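Local coordinates for protein COG0546: Predicted phosphatases (Streptococcus pneumoniae, PDB 2AH5) that is of unknown function but, as a haloacid dehalogenase-like hydrolase, probably acts as a phosphatase, at residues 177-182 with 196-201. Sequence-based numbering, arbitrary orientation.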
loop_
_atom_site.group_PDB
_atom_site.type_symbol
_atom_site.label_atom_id
_atom_site.label_comp_id
_atom_site.label_asym_id
_atom_site.label_seq_id
_atom_site.Cartn_x
_atom_site.Cartn_y
_atom_site.Cartn_z
ATOM N N LYS A 177 -3.909 0.164 14.127
ATOM C CA LYS A 177 -4.223 0.605 12.755
ATOM C C LYS A 177 -4.516 2.090 12.762
ATOM O O LYS A 177 -5.333 2.579 13.565
ATOM C CB LYS A 177 -5.384 -0.203 12.128
ATOM C CG LYS A 177 -6.355 -0.836 13.142
ATOM C CD LYS A 177 -7.594 -1.429 12.467
ATOM C CE LYS A 177 -8.282 -2.481 13.326
ATOM N NZ LYS A 177 -8.932 -1.910 14.565
ATOM N N LEU A 178 -3.810 2.794 11.879
ATOM C CA LEU A 178 -3.985 4.220 11.689
ATOM C C LEU A 178 -4.458 4.453 10.251
ATOM O O LEU A 178 -3.693 4.227 9.283
ATOM C CB LEU A 178 -2.669 4.952 11.947
ATOM C CG LEU A 178 -2.746 6.485 12.134
ATOM C CD1 LEU A 178 -1.517 6.965 12.876
ATOM C CD2 LEU A 178 -2.944 7.259 10.837
ATOM N N ALA A 179 -5.716 4.871 10.110
ATOM C CA ALA A 179 -6.317 5.057 8.783
ATOM C C ALA A 179 -5.933 6.412 8.202
ATOM O O ALA A 179 -5.979 7.421 8.898
ATOM C CB ALA A 179 -7.868 4.946 8.843
ATOM N N ILE A 180 -5.600 6.435 6.915
ATOM C CA ILE A 180 -5.342 7.706 6.234
ATOM C C ILE A 180 -6.292 7.856 5.059
ATOM O O ILE A 180 -6.656 6.862 4.415
ATOM C CB ILE A 180 -3.852 7.885 5.830
ATOM C CG1 ILE A 180 -3.446 6.967 4.644
ATOM C CG2 ILE A 180 -2.955 7.778 7.108
ATOM C CD1 ILE A 180 -3.696 7.602 3.241
ATOM N N THR A 181 -6.719 9.091 4.797
ATOM C CA THR A 181 -7.806 9.310 3.843
ATOM C C THR A 181 -7.400 10.157 2.636
ATOM O O THR A 181 -8.267 10.524 1.829
ATOM C CB THR A 181 -9.033 9.962 4.532
ATOM O OG1 THR A 181 -8.653 11.253 5.012
ATOM C CG2 THR A 181 -9.514 9.129 5.723
ATOM N N TRP A 182 -6.108 10.492 2.533
ATOM C CA TRP A 182 -5.572 11.242 1.377
ATOM C C TRP A 182 -5.281 10.307 0.198
ATOM O O TRP A 182 -4.835 10.758 -0.875
ATOM C CB TRP A 182 -4.309 12.043 1.753
ATOM C CG TRP A 182 -3.104 11.211 2.102
ATOM C CD1 TRP A 182 -2.314 10.493 1.235
ATOM C CD2 TRP A 182 -2.529 11.039 3.403
ATOM N NE1 TRP A 182 -1.289 9.880 1.927
ATOM C CE2 TRP A 182 -1.405 10.186 3.259
ATOM C CE3 TRP A 182 -2.864 11.508 4.681
ATOM C CZ2 TRP A 182 -0.619 9.783 4.344
ATOM C CZ3 TRP A 182 -2.077 11.105 5.765
ATOM C CH2 TRP A 182 -0.966 10.259 5.591
ATOM N N ASP A 196 -7.405 3.088 15.242
ATOM C CA ASP A 196 -6.945 3.685 16.489
ATOM C C ASP A 196 -6.739 5.182 16.398
ATOM O O ASP A 196 -6.757 5.886 17.404
ATOM C CB ASP A 196 -5.675 2.982 16.951
ATOM C CG ASP A 196 -5.925 1.518 17.259
ATOM O OD1 ASP A 196 -6.658 1.240 18.242
ATOM O OD2 ASP A 196 -5.467 0.653 16.487
ATOM N N TYR A 197 -6.540 5.661 15.175
ATOM C CA TYR A 197 -6.338 7.078 14.891
ATOM C C TYR A 197 -6.606 7.251 13.401
ATOM O O TYR A 197 -6.508 6.288 12.622
ATOM C CB TYR A 197 -4.908 7.475 15.229
ATOM C CG TYR A 197 -4.637 8.963 15.164
ATOM C CD1 TYR A 197 -4.865 9.799 16.282
ATOM C CD2 TYR A 197 -4.119 9.531 14.005
ATOM C CE1 TYR A 197 -4.590 11.173 16.221
ATOM C CE2 TYR A 197 -3.846 10.896 13.930
ATOM C CZ TYR A 197 -4.083 11.697 15.030
ATOM O OH TYR A 197 -3.811 13.038 14.897
ATOM N N ILE A 198 -6.964 8.472 12.999
ATOM C CA ILE A 198 -7.264 8.729 11.585
ATOM C C ILE A 198 -6.656 10.064 11.164
ATOM O O ILE A 198 -6.571 10.979 11.976
ATOM C CB ILE A 198 -8.799 8.662 11.274
ATOM C CG1 ILE A 198 -9.070 8.767 9.762
ATOM C CG2 ILE A 198 -9.555 9.701 12.045
ATOM C CD1 ILE A 198 -10.372 8.027 9.305
ATOM N N ALA A 199 -6.218 10.166 9.913
ATOM C CA ALA A 199 -5.603 11.398 9.414
ATOM C C ALA A 199 -5.998 11.663 7.986
ATOM O O ALA A 199 -5.876 10.787 7.134
ATOM C CB ALA A 199 -4.073 11.339 9.498
ATOM N N HIS A 200 -6.390 12.897 7.702
ATOM C CA HIS A 200 -6.625 13.276 6.305
ATOM C C HIS A 200 -5.430 13.992 5.649
ATOM O O HIS A 200 -5.434 14.231 4.437
ATOM C CB HIS A 200 -7.949 14.065 6.125
ATOM C CG HIS A 200 -7.920 15.467 6.648
ATOM N ND1 HIS A 200 -7.967 15.765 7.993
ATOM C CD2 HIS A 200 -7.902 16.657 6.002
ATOM C CE1 HIS A 200 -7.951 17.078 8.155
ATOM N NE2 HIS A 200 -7.899 17.642 6.961
ATOM N N LYS A 201 -4.427 14.329 6.464
ATOM C CA LYS A 201 -3.218 14.988 6.017
ATOM C C LYS A 201 -2.011 14.359 6.707
ATOM O O LYS A 201 -2.083 14.049 7.902
ATOM C CB LYS A 201 -3.227 16.476 6.394
ATOM C CG LYS A 201 -4.143 17.364 5.572
ATOM C CD LYS A 201 -4.096 18.750 6.204
ATOM C CE LYS A 201 -4.143 19.872 5.164
ATOM N NZ LYS A 201 -4.060 21.215 5.831
HETATM O O HOH W 1 -6.868 -1.725 16.587
#
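Ala179 and Ile180 pair with Ile198 and Ala199 in a parallel ladder at one edge of the six-stranded sheet of the Rossmann-like HAD core, 177-182 on the inner side and 196-201 outermost. Ala179 bonds through both its backbone atoms, straddling Ile198 in the usual parallel pattern: Ala179 N donates to Tyr197 O (3.0 Å), and Ala179 O accepts from Ala199 N (2.9 Å). Beyond the end of the inner strand, Thr181 N continues the pattern to Ala199 O (3.0 Å).

Where the strands enter, Asp196 makes a two-bond clasp around Lys177. Asp196 N donates to Lys177 O (2.7 Å). Asp196 OD2 takes Lys177 N through the anti lone pair at 2.9 Å, in a fairly straight bond (166° at the hydrogen). A water joins Asp196 OD2 to Lys177 NZ; these two atoms stay 4.7 Å apart, and the amine also bonds the carbonyls of Tyr193 and Gln194.

On the face of Leu178, that side chain lies beside Tyr197. Both have CG anti to the backbone N (chi1 -165° and -172°), so the two CG atoms run the same way and the side chains lie alongside. Leu178 CD1 is 3.8 Å from Tyr197 CD2. Farther along this face, the Trp182 ring has Ile180 CD1 over its centre and the backbone of His200 at its edge, and Trp182 CZ3 lies 4.2 Å from Ala199 CB. On the other face, the end of Ile198 sits against Ala179 CB and Thr181 CG2.

Helix 187-191 makes the crossover of this beta-alpha-beta unit, with Leu190 and Gln187 packing against the Ala179, Ile198 and Thr181 face. Helix 204-208 touches Tyr197 and Ala199 on the opposite face, with Glu204 O bonded to Tyr197 OH, while Leu178 and Ile180 continue the sheet inward by backbone bonds to Ile159 and Gly161.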